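Local coordinates for putative uncharacterized protein PH0242 (Pyrococcus horikoshii, PDB 3VU1) that forms the calcium-containing, strand-rich C-terminal globular domain of AglB, an archaeal member of the oligosaccharyltransferase family, at residues L66-D71 against S211-L216; F87-N92 against I246-R251; N292-V297 against R308-E313. All blocks are in the same frame, centred on the assembly; numbering follows the deposited sequence.

Contact 1: L66-D71 against S211-L216; sequences LFLARD and SNFVKL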
loop_
_atom_site.group_PDB
_atom_site.type_symbol
_atom_site.label_atom_id
_atom_site.label_comp_id
_atom_site.label_asym_id
_atom_site.label_seq_id
_atom_site.Cartn_x
_atom_site.Cartn_y
_atom_site.Cartn_z
ATOM N N LEU A 66 4.538 8.447 3.315
ATOM C CA LEU A 66 3.427 8.570 4.233
ATOM C C LEU A 66 2.918 7.150 4.471
ATOM O O LEU A 66 2.765 6.706 5.607
ATOM C CB LEU A 66 2.316 9.465 3.667
ATOM C CG LEU A 66 1.083 9.704 4.577
ATOM C CD1 LEU A 66 1.433 10.134 6.009
ATOM C CD2 LEU A 66 0.133 10.722 3.976
ATOM N N PHE A 67 2.695 6.427 3.380
ATOM C CA PHE A 67 2.376 5.007 3.477
ATOM C C PHE A 67 3.367 4.209 4.325
ATOM O O PHE A 67 2.953 3.537 5.251
ATOM C CB PHE A 67 2.280 4.399 2.085
ATOM C CG PHE A 67 2.022 2.941 2.091
ATOM C CD1 PHE A 67 0.865 2.427 2.684
ATOM C CD2 PHE A 67 2.940 2.059 1.505
ATOM C CE1 PHE A 67 0.632 1.064 2.699
ATOM C CE2 PHE A 67 2.702 0.682 1.515
ATOM C CZ PHE A 67 1.548 0.186 2.121
ATOM N N LEU A 68 4.664 4.295 4.024
ATOM C CA LEU A 68 5.647 3.363 4.593
ATOM C C LEU A 68 5.957 3.597 6.057
ATOM O O LEU A 68 6.130 2.644 6.800
ATOM C CB LEU A 68 6.944 3.351 3.779
ATOM C CG LEU A 68 6.833 2.756 2.363
ATOM C CD1 LEU A 68 7.998 3.114 1.446
ATOM C CD2 LEU A 68 6.659 1.257 2.406
ATOM N N ALA A 69 6.028 4.864 6.457
ATOM C CA ALA A 69 6.522 5.251 7.771
ATOM C C ALA A 69 5.389 5.295 8.789
ATOM O O ALA A 69 5.619 5.494 9.968
ATOM C CB ALA A 69 7.225 6.612 7.700
ATOM N N ARG A 70 4.154 5.131 8.354
ATOM C CA ARG A 70 3.070 5.327 9.295
ATOM C C ARG A 70 2.174 4.141 9.461
ATOM O O ARG A 70 2.385 3.100 8.859
ATOM C CB ARG A 70 2.247 6.539 8.930
ATOM C CG ARG A 70 3.104 7.741 8.765
ATOM C CD ARG A 70 3.490 8.403 10.080
ATOM N NE ARG A 70 3.252 9.812 9.791
ATOM C CZ ARG A 70 2.541 10.642 10.532
ATOM N NH1 ARG A 70 2.076 10.254 11.699
ATOM N NH2 ARG A 70 2.363 11.889 10.102
ATOM N N ASP A 71 1.159 4.324 10.288
ATOM C CA ASP A 71 0.359 3.240 10.792
ATOM C C ASP A 71 -1.030 3.818 10.862
ATOM O O ASP A 71 -1.186 5.032 10.976
ATOM C CB ASP A 71 0.856 2.882 12.191
ATOM C CG ASP A 71 0.101 1.714 12.809
ATOM O OD1 ASP A 71 0.136 1.606 14.071
ATOM O OD2 ASP A 71 -0.512 0.923 12.039
ATOM N N SER A 211 5.114 1.176 11.912
ATOM C CA SER A 211 5.020 1.652 10.530
ATOM C C SER A 211 4.653 0.505 9.607
ATOM O O SER A 211 5.033 -0.646 9.858
ATOM C CB SER A 211 6.376 2.233 10.093
ATOM O OG SER A 211 7.405 1.240 10.177
ATOM N N ASN A 212 3.960 0.819 8.519
ATOM C CA ASN A 212 3.644 -0.157 7.497
ATOM C C ASN A 212 4.858 -0.867 6.876
ATOM O O ASN A 212 4.762 -2.034 6.496
ATOM C CB ASN A 212 2.818 0.502 6.415
ATOM C CG ASN A 212 1.417 0.865 6.887
ATOM O OD1 ASN A 212 0.865 0.235 7.780
ATOM N ND2 ASN A 212 0.849 1.910 6.302
ATOM N N PHE A 213 5.992 -0.178 6.739
ATOM C CA PHE A 213 7.177 -0.832 6.208
ATOM C C PHE A 213 7.625 -2.006 7.094
ATOM O O PHE A 213 7.922 -3.087 6.597
ATOM C CB PHE A 213 8.322 0.151 6.072
ATOM C CG PHE A 213 9.632 -0.494 5.696
ATOM C CD1 PHE A 213 10.680 -0.561 6.611
ATOM C CD2 PHE A 213 9.825 -1.023 4.443
ATOM C CE1 PHE A 213 11.901 -1.145 6.280
ATOM C CE2 PHE A 213 11.048 -1.609 4.092
ATOM C CZ PHE A 213 12.084 -1.675 5.005
ATOM N N VAL A 214 7.688 -1.767 8.403
ATOM C CA VAL A 214 8.034 -2.793 9.364
ATOM C C VAL A 214 7.094 -3.995 9.217
ATOM O O VAL A 214 7.561 -5.130 9.214
ATOM C CB VAL A 214 7.990 -2.226 10.797
ATOM C CG1 VAL A 214 7.932 -3.347 11.807
ATOM C CG2 VAL A 214 9.204 -1.351 11.074
ATOM N N LYS A 215 5.786 -3.751 9.059
ATOM C CA LYS A 215 4.816 -4.826 8.885
ATOM C C LYS A 215 5.080 -5.620 7.620
ATOM O O LYS A 215 5.119 -6.840 7.662
ATOM C CB LYS A 215 3.371 -4.308 8.805
ATOM C CG LYS A 215 2.798 -3.552 9.996
ATOM C CD LYS A 215 1.318 -3.247 9.697
ATOM C CE LYS A 215 0.695 -2.267 10.682
ATOM N NZ LYS A 215 1.152 -0.845 10.545
ATOM N N LEU A 216 5.225 -4.933 6.493
ATOM C CA LEU A 216 5.298 -5.596 5.195
ATOM C C LEU A 216 6.691 -6.109 4.835
ATOM O O LEU A 216 6.805 -7.052 4.059
ATOM C CB LEU A 216 4.802 -4.674 4.077
ATOM C CG LEU A 216 3.341 -4.173 4.107
ATOM C CD1 LEU A 216 3.142 -3.072 3.072
ATOM C CD2 LEU A 216 2.311 -5.281 3.918
#
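Backbone N-H groups at the start of helix 212-218 meet backbone carbonyls at and just beyond the end of helix 60-69: F213 N donates to L68 O at 2.8 Å, and N212 N donates to R70 O at 2.8 Å. S211 holds the N-cap position, with its CA close to R70 O and its OG hydrogen-bonded to V208 O. N212 extends this pattern with its side chain. CG stands anti to the carbonyl carbon (chi1 -69°); the side chains of N212 and F67 cross at about a right angle, with the amide plane 42° from the ring. CB sits over one face of the F67 ring, and ND2 donates to F67 O at 2.9 Å. The other end of that amide is used as well, because N212 OD1 accepts a bond from K215 NZ at 3.0 Å. K215 bends at its last torsion (chi4 72°), and NZ meets D71 OD2 from above the carboxylate plane, 2.9 Å away, in a salt bridge. K215 NZ also bonds T210 O, and the D71 carboxylate is further held by T210 OG1, S223 OG and S224 N. Apolar contacts complete the join: L216 CD1 lies 3.7 Å from F67 CZ, while L68 CB is 4.2 Å from F213 CB. L68 O of the helix end and R70 O just after it thus take up the first N-H groups of helix 212-218, which its own turns cannot bond. In this buried setting, the clustered donors around D71 would be expected to stabilise a negative charge, and that charge in turn the ammonium of K215.

Contact 2: F87-N92 against I246-R251; sequences FIIYLN and IVYEFR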
loop_
_atom_site.group_PDB
_atom_site.type_symbol
_atom_site.label_atom_id
_atom_site.label_comp_id
_atom_site.label_asym_id
_atom_site.label_seq_id
_atom_site.Cartn_x
_atom_site.Cartn_y
_atom_site.Cartn_z
ATOM N N PHE A 87 3.129 -3.127 -5.392
ATOM C CA PHE A 87 3.965 -2.332 -4.564
ATOM C C PHE A 87 5.112 -3.228 -4.134
ATOM O O PHE A 87 4.903 -4.287 -3.525
ATOM C CB PHE A 87 3.194 -1.806 -3.351
ATOM C CG PHE A 87 3.894 -0.683 -2.653
ATOM C CD1 PHE A 87 3.362 0.593 -2.672
ATOM C CD2 PHE A 87 5.122 -0.884 -2.030
ATOM C CE1 PHE A 87 4.020 1.640 -2.049
ATOM C CE2 PHE A 87 5.789 0.165 -1.413
ATOM C CZ PHE A 87 5.229 1.433 -1.420
ATOM N N ILE A 88 6.325 -2.780 -4.437
ATOM C CA ILE A 88 7.519 -3.553 -4.152
ATOM C C ILE A 88 8.180 -3.105 -2.860
ATOM O O ILE A 88 8.537 -1.930 -2.685
ATOM C CB ILE A 88 8.518 -3.464 -5.297
ATOM C CG1 ILE A 88 7.870 -4.010 -6.559
ATOM C CG2 ILE A 88 9.747 -4.249 -4.936
ATOM C CD1 ILE A 88 8.649 -3.710 -7.836
ATOM N N ILE A 89 8.335 -4.053 -1.951
ATOM C CA ILE A 89 8.921 -3.769 -0.660
ATOM C C ILE A 89 10.304 -4.379 -0.641
ATOM O O ILE A 89 10.509 -5.529 -1.052
ATOM C CB ILE A 89 8.041 -4.301 0.463
ATOM C CG1 ILE A 89 6.748 -3.483 0.504
ATOM C CG2 ILE A 89 8.780 -4.289 1.789
ATOM C CD1 ILE A 89 6.874 -2.056 1.021
ATOM N N TYR A 90 11.254 -3.583 -0.186
ATOM C CA TYR A 90 12.648 -3.942 -0.250
ATOM C C TYR A 90 13.220 -3.905 1.157
ATOM O O TYR A 90 13.374 -2.833 1.742
ATOM C CB TYR A 90 13.350 -2.938 -1.168
ATOM C CG TYR A 90 14.801 -3.239 -1.475
ATOM C CD1 TYR A 90 15.259 -4.558 -1.553
ATOM C CD2 TYR A 90 15.713 -2.205 -1.718
ATOM C CE1 TYR A 90 16.575 -4.835 -1.837
ATOM C CE2 TYR A 90 17.036 -2.474 -2.013
ATOM C CZ TYR A 90 17.460 -3.793 -2.075
ATOM O OH TYR A 90 18.778 -4.100 -2.343
ATOM N N LEU A 91 13.549 -5.069 1.710
ATOM C CA LEU A 91 14.072 -5.118 3.080
ATOM C C LEU A 91 15.259 -4.205 3.357
ATOM O O LEU A 91 15.438 -3.733 4.476
ATOM C CB LEU A 91 14.389 -6.542 3.490
ATOM C CG LEU A 91 13.168 -7.283 4.057
ATOM C CD1 LEU A 91 12.103 -7.546 2.989
ATOM C CD2 LEU A 91 13.647 -8.576 4.677
ATOM N N ASN A 92 16.051 -3.907 2.336
ATOM C CA ASN A 92 17.221 -3.052 2.529
ATOM C C ASN A 92 16.897 -1.587 2.711
ATOM O O ASN A 92 17.780 -0.808 3.084
ATOM C CB ASN A 92 18.188 -3.254 1.389
ATOM C CG ASN A 92 18.810 -4.633 1.426
ATOM O OD1 ASN A 92 18.940 -5.212 2.505
ATOM N ND2 ASN A 92 19.171 -5.188 0.249
ATOM N N ILE A 246 9.960 -8.287 -1.700
ATOM C CA ILE A 246 8.617 -8.835 -1.719
ATOM C C ILE A 246 7.759 -7.969 -2.651
ATOM O O ILE A 246 7.690 -6.742 -2.488
ATOM C CB ILE A 246 7.999 -8.869 -0.295
ATOM C CG1 ILE A 246 9.019 -9.451 0.728
ATOM C CG2 ILE A 246 6.679 -9.622 -0.341
ATOM C CD1 ILE A 246 8.662 -9.412 2.210
ATOM N N VAL A 247 7.110 -8.604 -3.626
ATOM C CA VAL A 247 6.128 -7.931 -4.487
ATOM C C VAL A 247 4.725 -8.129 -3.941
ATOM O O VAL A 247 4.241 -9.258 -3.883
ATOM C CB VAL A 247 6.175 -8.521 -5.917
ATOM C CG1 VAL A 247 5.161 -7.857 -6.850
ATOM C CG2 VAL A 247 7.577 -8.402 -6.469
ATOM N N TYR A 248 4.069 -7.041 -3.558
ATOM C CA TYR A 248 2.683 -7.085 -3.071
ATOM C C TYR A 248 1.724 -6.603 -4.125
ATOM O O TYR A 248 1.961 -5.571 -4.736
ATOM C CB TYR A 248 2.547 -6.201 -1.877
ATOM C CG TYR A 248 3.180 -6.759 -0.624
ATOM C CD1 TYR A 248 4.439 -6.333 -0.218
ATOM C CD2 TYR A 248 2.509 -7.725 0.170
ATOM C CE1 TYR A 248 5.011 -6.812 0.947
ATOM C CE2 TYR A 248 3.082 -8.244 1.324
ATOM C CZ TYR A 248 4.320 -7.767 1.717
ATOM O OH TYR A 248 4.906 -8.238 2.863
ATOM N N GLU A 249 0.655 -7.356 -4.374
ATOM C CA GLU A 249 -0.439 -6.869 -5.219
ATOM C C GLU A 249 -1.309 -5.969 -4.355
ATOM O O GLU A 249 -1.559 -6.267 -3.164
ATOM C CB GLU A 249 -1.259 -8.015 -5.754
ATOM C CG GLU A 249 -2.587 -7.634 -6.371
ATOM C CD GLU A 249 -3.416 -8.862 -6.773
ATOM O OE1 GLU A 249 -2.844 -9.840 -7.287
ATOM O OE2 GLU A 249 -4.657 -8.861 -6.595
ATOM N N PHE A 250 -1.720 -4.838 -4.926
ATOM C CA PHE A 250 -2.567 -3.909 -4.207
ATOM C C PHE A 250 -4.000 -4.176 -4.573
ATOM O O PHE A 250 -4.341 -4.236 -5.759
ATOM C CB PHE A 250 -2.199 -2.480 -4.535
ATOM C CG PHE A 250 -3.073 -1.444 -3.877
ATOM C CD1 PHE A 250 -3.087 -1.290 -2.485
ATOM C CD2 PHE A 250 -3.855 -0.575 -4.661
ATOM C CE1 PHE A 250 -3.866 -0.305 -1.893
ATOM C CE2 PHE A 250 -4.648 0.392 -4.069
ATOM C CZ PHE A 250 -4.641 0.537 -2.692
ATOM N N ARG A 251 -4.821 -4.366 -3.537
ATOM C CA ARG A 251 -6.257 -4.482 -3.695
ATOM C C ARG A 251 -6.863 -3.446 -2.805
ATOM O O ARG A 251 -6.892 -3.610 -1.576
ATOM C CB ARG A 251 -6.717 -5.855 -3.283
ATOM C CG ARG A 251 -6.208 -6.958 -4.183
ATOM C CD ARG A 251 -6.382 -8.278 -3.484
ATOM N NE ARG A 251 -6.120 -9.391 -4.379
ATOM C CZ ARG A 251 -6.170 -10.667 -4.009
ATOM N NH1 ARG A 251 -6.492 -10.996 -2.763
ATOM N NH2 ARG A 251 -5.932 -11.608 -4.904
#
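The Y248 ring has one face against I246 CG2, from its own strand, while F87 O and I89 CB, from the partner strand, lie at its edge in the ring plane. I89 CG1, anti to the carbonyl carbon (chi1 -68°), comes to the ring obliquely, 3.7 Å from Y248 CD1. Farther along, L91 CD1 touches I246 CD1 at 4.0 Å. On the face of the sheet bearing I88 and V247, the contact is looser, with I88 CG1 4.4 Å from V247 CG2.

The backbones run antiparallel, and two hydrogen-bonded pairs flank the non-hydrogen-bonded pair I88-V247. F87 and Y248 exchange bonds, F87 N to Y248 O at 2.8 Å and Y248 N to F87 O at 2.9 Å. I89 and I246 do likewise, with I89 N to I246 O at 2.8 Å.

These are the two central strands of a four-stranded mixed sheet: strand 30-32 borders 86-90, and strand 236-242 borders 245-250. Helix 13-23 packs on I88 and V247, whereas L64 and L68 of helix 60-69 pack on the opposite face, against F87, with L68 also reaching I89.

Contact 3: N292-V297 against R308-E313; sequences NATLYV and RIKVGE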
loop_
_atom_site.group_PDB
_atom_site.type_symbol
_atom_site.label_atom_id
_atom_site.label_comp_id
_atom_site.label_asym_id
_atom_site.label_seq_id
_atom_site.Cartn_x
_atom_site.Cartn_y
_atom_site.Cartn_z
ATOM N N ASN A 292 -21.571 3.353 -4.332
ATOM C CA ASN A 292 -22.435 2.860 -5.414
ATOM C C ASN A 292 -21.835 1.641 -6.007
ATOM O O ASN A 292 -21.593 1.606 -7.197
ATOM C CB ASN A 292 -22.605 3.913 -6.534
ATOM C CG ASN A 292 -23.111 5.248 -6.012
ATOM O OD1 ASN A 292 -24.055 5.318 -5.226
ATOM N ND2 ASN A 292 -22.453 6.306 -6.412
ATOM N N ALA A 293 -21.582 0.660 -5.155
ATOM C CA ALA A 293 -20.807 -0.518 -5.491
ATOM C C ALA A 293 -21.692 -1.764 -5.574
ATOM O O ALA A 293 -22.645 -1.899 -4.807
ATOM C CB ALA A 293 -19.711 -0.719 -4.436
ATOM N N THR A 294 -21.357 -2.671 -6.487
ATOM C CA THR A 294 -21.994 -3.987 -6.573
ATOM C C THR A 294 -21.016 -5.089 -6.152
ATOM O O THR A 294 -19.865 -5.076 -6.589
ATOM C CB THR A 294 -22.457 -4.274 -8.012
ATOM O OG1 THR A 294 -23.170 -3.142 -8.490
ATOM C CG2 THR A 294 -23.364 -5.495 -8.074
ATOM N N LEU A 295 -21.481 -6.035 -5.326
ATOM C CA LEU A 295 -20.693 -7.216 -4.971
ATOM C C LEU A 295 -20.987 -8.429 -5.866
ATOM O O LEU A 295 -22.154 -8.738 -6.154
ATOM C CB LEU A 295 -20.931 -7.590 -3.526
ATOM C CG LEU A 295 -20.762 -6.454 -2.541
ATOM C CD1 LEU A 295 -21.165 -6.883 -1.135
ATOM C CD2 LEU A 295 -19.325 -5.969 -2.565
ATOM N N TYR A 296 -19.932 -9.119 -6.302
ATOM C CA TYR A 296 -20.118 -10.373 -7.031
ATOM C C TYR A 296 -19.293 -11.496 -6.474
ATOM O O TYR A 296 -18.360 -11.284 -5.695
ATOM C CB TYR A 296 -19.729 -10.233 -8.477
ATOM C CG TYR A 296 -20.474 -9.177 -9.215
ATOM C CD1 TYR A 296 -20.013 -7.863 -9.235
ATOM C CD2 TYR A 296 -21.635 -9.486 -9.930
ATOM C CE1 TYR A 296 -20.680 -6.889 -9.946
ATOM C CE2 TYR A 296 -22.315 -8.514 -10.654
ATOM C CZ TYR A 296 -21.828 -7.221 -10.656
ATOM O OH TYR A 296 -22.489 -6.247 -11.338
ATOM N N VAL A 297 -19.661 -12.703 -6.878
ATOM C CA VAL A 297 -18.789 -13.858 -6.761
ATOM C C VAL A 297 -18.613 -14.422 -8.177
ATOM O O VAL A 297 -19.601 -14.633 -8.916
ATOM C CB VAL A 297 -19.353 -14.901 -5.766
ATOM C CG1 VAL A 297 -18.459 -16.128 -5.696
ATOM C CG2 VAL A 297 -19.467 -14.302 -4.369
ATOM N N ARG A 308 -21.123 -15.595 -13.036
ATOM C CA ARG A 308 -21.053 -14.338 -12.298
ATOM C C ARG A 308 -22.353 -14.188 -11.535
ATOM O O ARG A 308 -23.433 -14.228 -12.131
ATOM C CB ARG A 308 -20.859 -13.131 -13.221
ATOM C CG ARG A 308 -19.539 -13.096 -13.963
ATOM C CD ARG A 308 -19.631 -12.271 -15.242
ATOM N NE ARG A 308 -18.329 -12.195 -15.914
ATOM C CZ ARG A 308 -17.889 -13.067 -16.829
ATOM N NH1 ARG A 308 -18.644 -14.100 -17.204
ATOM N NH2 ARG A 308 -16.683 -12.903 -17.369
ATOM N N ILE A 309 -22.240 -14.012 -10.222
ATOM C CA ILE A 309 -23.398 -13.925 -9.352
ATOM C C ILE A 309 -23.344 -12.647 -8.537
ATOM O O ILE A 309 -22.396 -12.428 -7.769
ATOM C CB ILE A 309 -23.476 -15.129 -8.378
ATOM C CG1 ILE A 309 -23.278 -16.441 -9.129
ATOM C CG2 ILE A 309 -24.792 -15.121 -7.601
ATOM C CD1 ILE A 309 -22.636 -17.509 -8.280
ATOM N N LYS A 310 -24.372 -11.820 -8.698
ATOM C CA LYS A 310 -24.541 -10.619 -7.895
ATOM C C LYS A 310 -25.039 -11.005 -6.495
ATOM O O LYS A 310 -26.069 -11.651 -6.350
ATOM C CB LYS A 310 -25.485 -9.636 -8.597
ATOM C CG LYS A 310 -26.047 -8.577 -7.677
ATOM C CD LYS A 310 -26.728 -7.424 -8.394
ATOM C CE LYS A 310 -27.478 -6.618 -7.329
ATOM N NZ LYS A 310 -27.911 -5.253 -7.734
ATOM N N VAL A 311 -24.303 -10.610 -5.464
ATOM C CA VAL A 311 -24.633 -11.008 -4.102
ATOM C C VAL A 311 -24.950 -9.836 -3.200
ATOM O O VAL A 311 -25.209 -10.036 -2.010
ATOM C CB VAL A 311 -23.492 -11.831 -3.407
ATOM C CG1 VAL A 311 -23.204 -13.118 -4.169
ATOM C CG2 VAL A 311 -22.204 -11.015 -3.178
ATOM N N GLY A 312 -24.880 -8.614 -3.724
ATOM C CA GLY A 312 -25.019 -7.442 -2.851
ATOM C C GLY A 312 -24.667 -6.114 -3.465
ATOM O O GLY A 312 -24.121 -6.045 -4.561
ATOM N N GLU A 313 -25.012 -5.056 -2.745
ATOM C CA GLU A 313 -24.687 -3.692 -3.127
ATOM C C GLU A 313 -24.177 -2.931 -1.925
ATOM O O GLU A 313 -24.555 -3.240 -0.796
ATOM C CB GLU A 313 -25.915 -2.987 -3.629
ATOM C CG GLU A 313 -26.360 -3.448 -4.997
ATOM C CD GLU A 313 -27.590 -2.705 -5.470
ATOM O OE1 GLU A 313 -27.794 -2.651 -6.695
ATOM O OE2 GLU A 313 -28.341 -2.168 -4.620
#
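A293 begins the pairing with its carbonyl, A293 O lying 3.2 Å from E313 CA in a CA-H...O contact. T294 follows, its CG2 anti to the backbone N and 3.9 Å from K310 CD, the two side chains crossing at about a right angle. The extended lysine chain continues past it to a salt bridge within its own strand, K310 NZ to E313 OE1 at 2.8 Å. L295 faces two residues at once: L295 N donates to G312 O at 2.7 Å, whereas L295 O accepts from V311 N at 2.9 Å. Because T294 pairs with E313 but Y296 with K310, two residues, V311 and G312, stand opposite L295, one more than regular pairing needs: a beta bulge. L295 CB also packs on V311 CG2. At Y296 the ring leans across K310, with CD2 3.7 Å from K310 CA and CE2 near K310 CB. V297 restores the regular pattern, since V297 N donates to I309 O at 2.9 Å and I309 N returns a bond to V297 O. Its CG2 touches V311 CG1 at 3.9 Å. The side chains of L295, V297 and V311 pack on strand 325-331, while backbone bonds from T294 and Y296 join strand 336-356. The whole is a beta hairpin of the Peripheral 1 family region, irregular at two places: the bulge opposite L295, and a G1 beta bulge where N292 and A293 both face I314.

In the fold
Contacts 1 and 2 belong to one compact core, their centres 12 Å apart, and their segments alternate along the chain: 66-71, 87-92, 211-216, then 246-251. The two are bridged directly, by a probable hydrogen bond between Y248 OH and L216 O and by packing of L68 on I89 and of F213 on Y90 O. Contact 2 joins the two central strands of the four-stranded sheet, and contact 1 joins two helix ends, of which L68 and L216 touch that sheet; the side chain of N212 is about 10 Å from the calcium ion. Contact 3 comes later, as a local hairpin in a separate antiparallel sheet, its centre 32 Å from that of contact 1 and 29 Å from that of contact 2, touching neither.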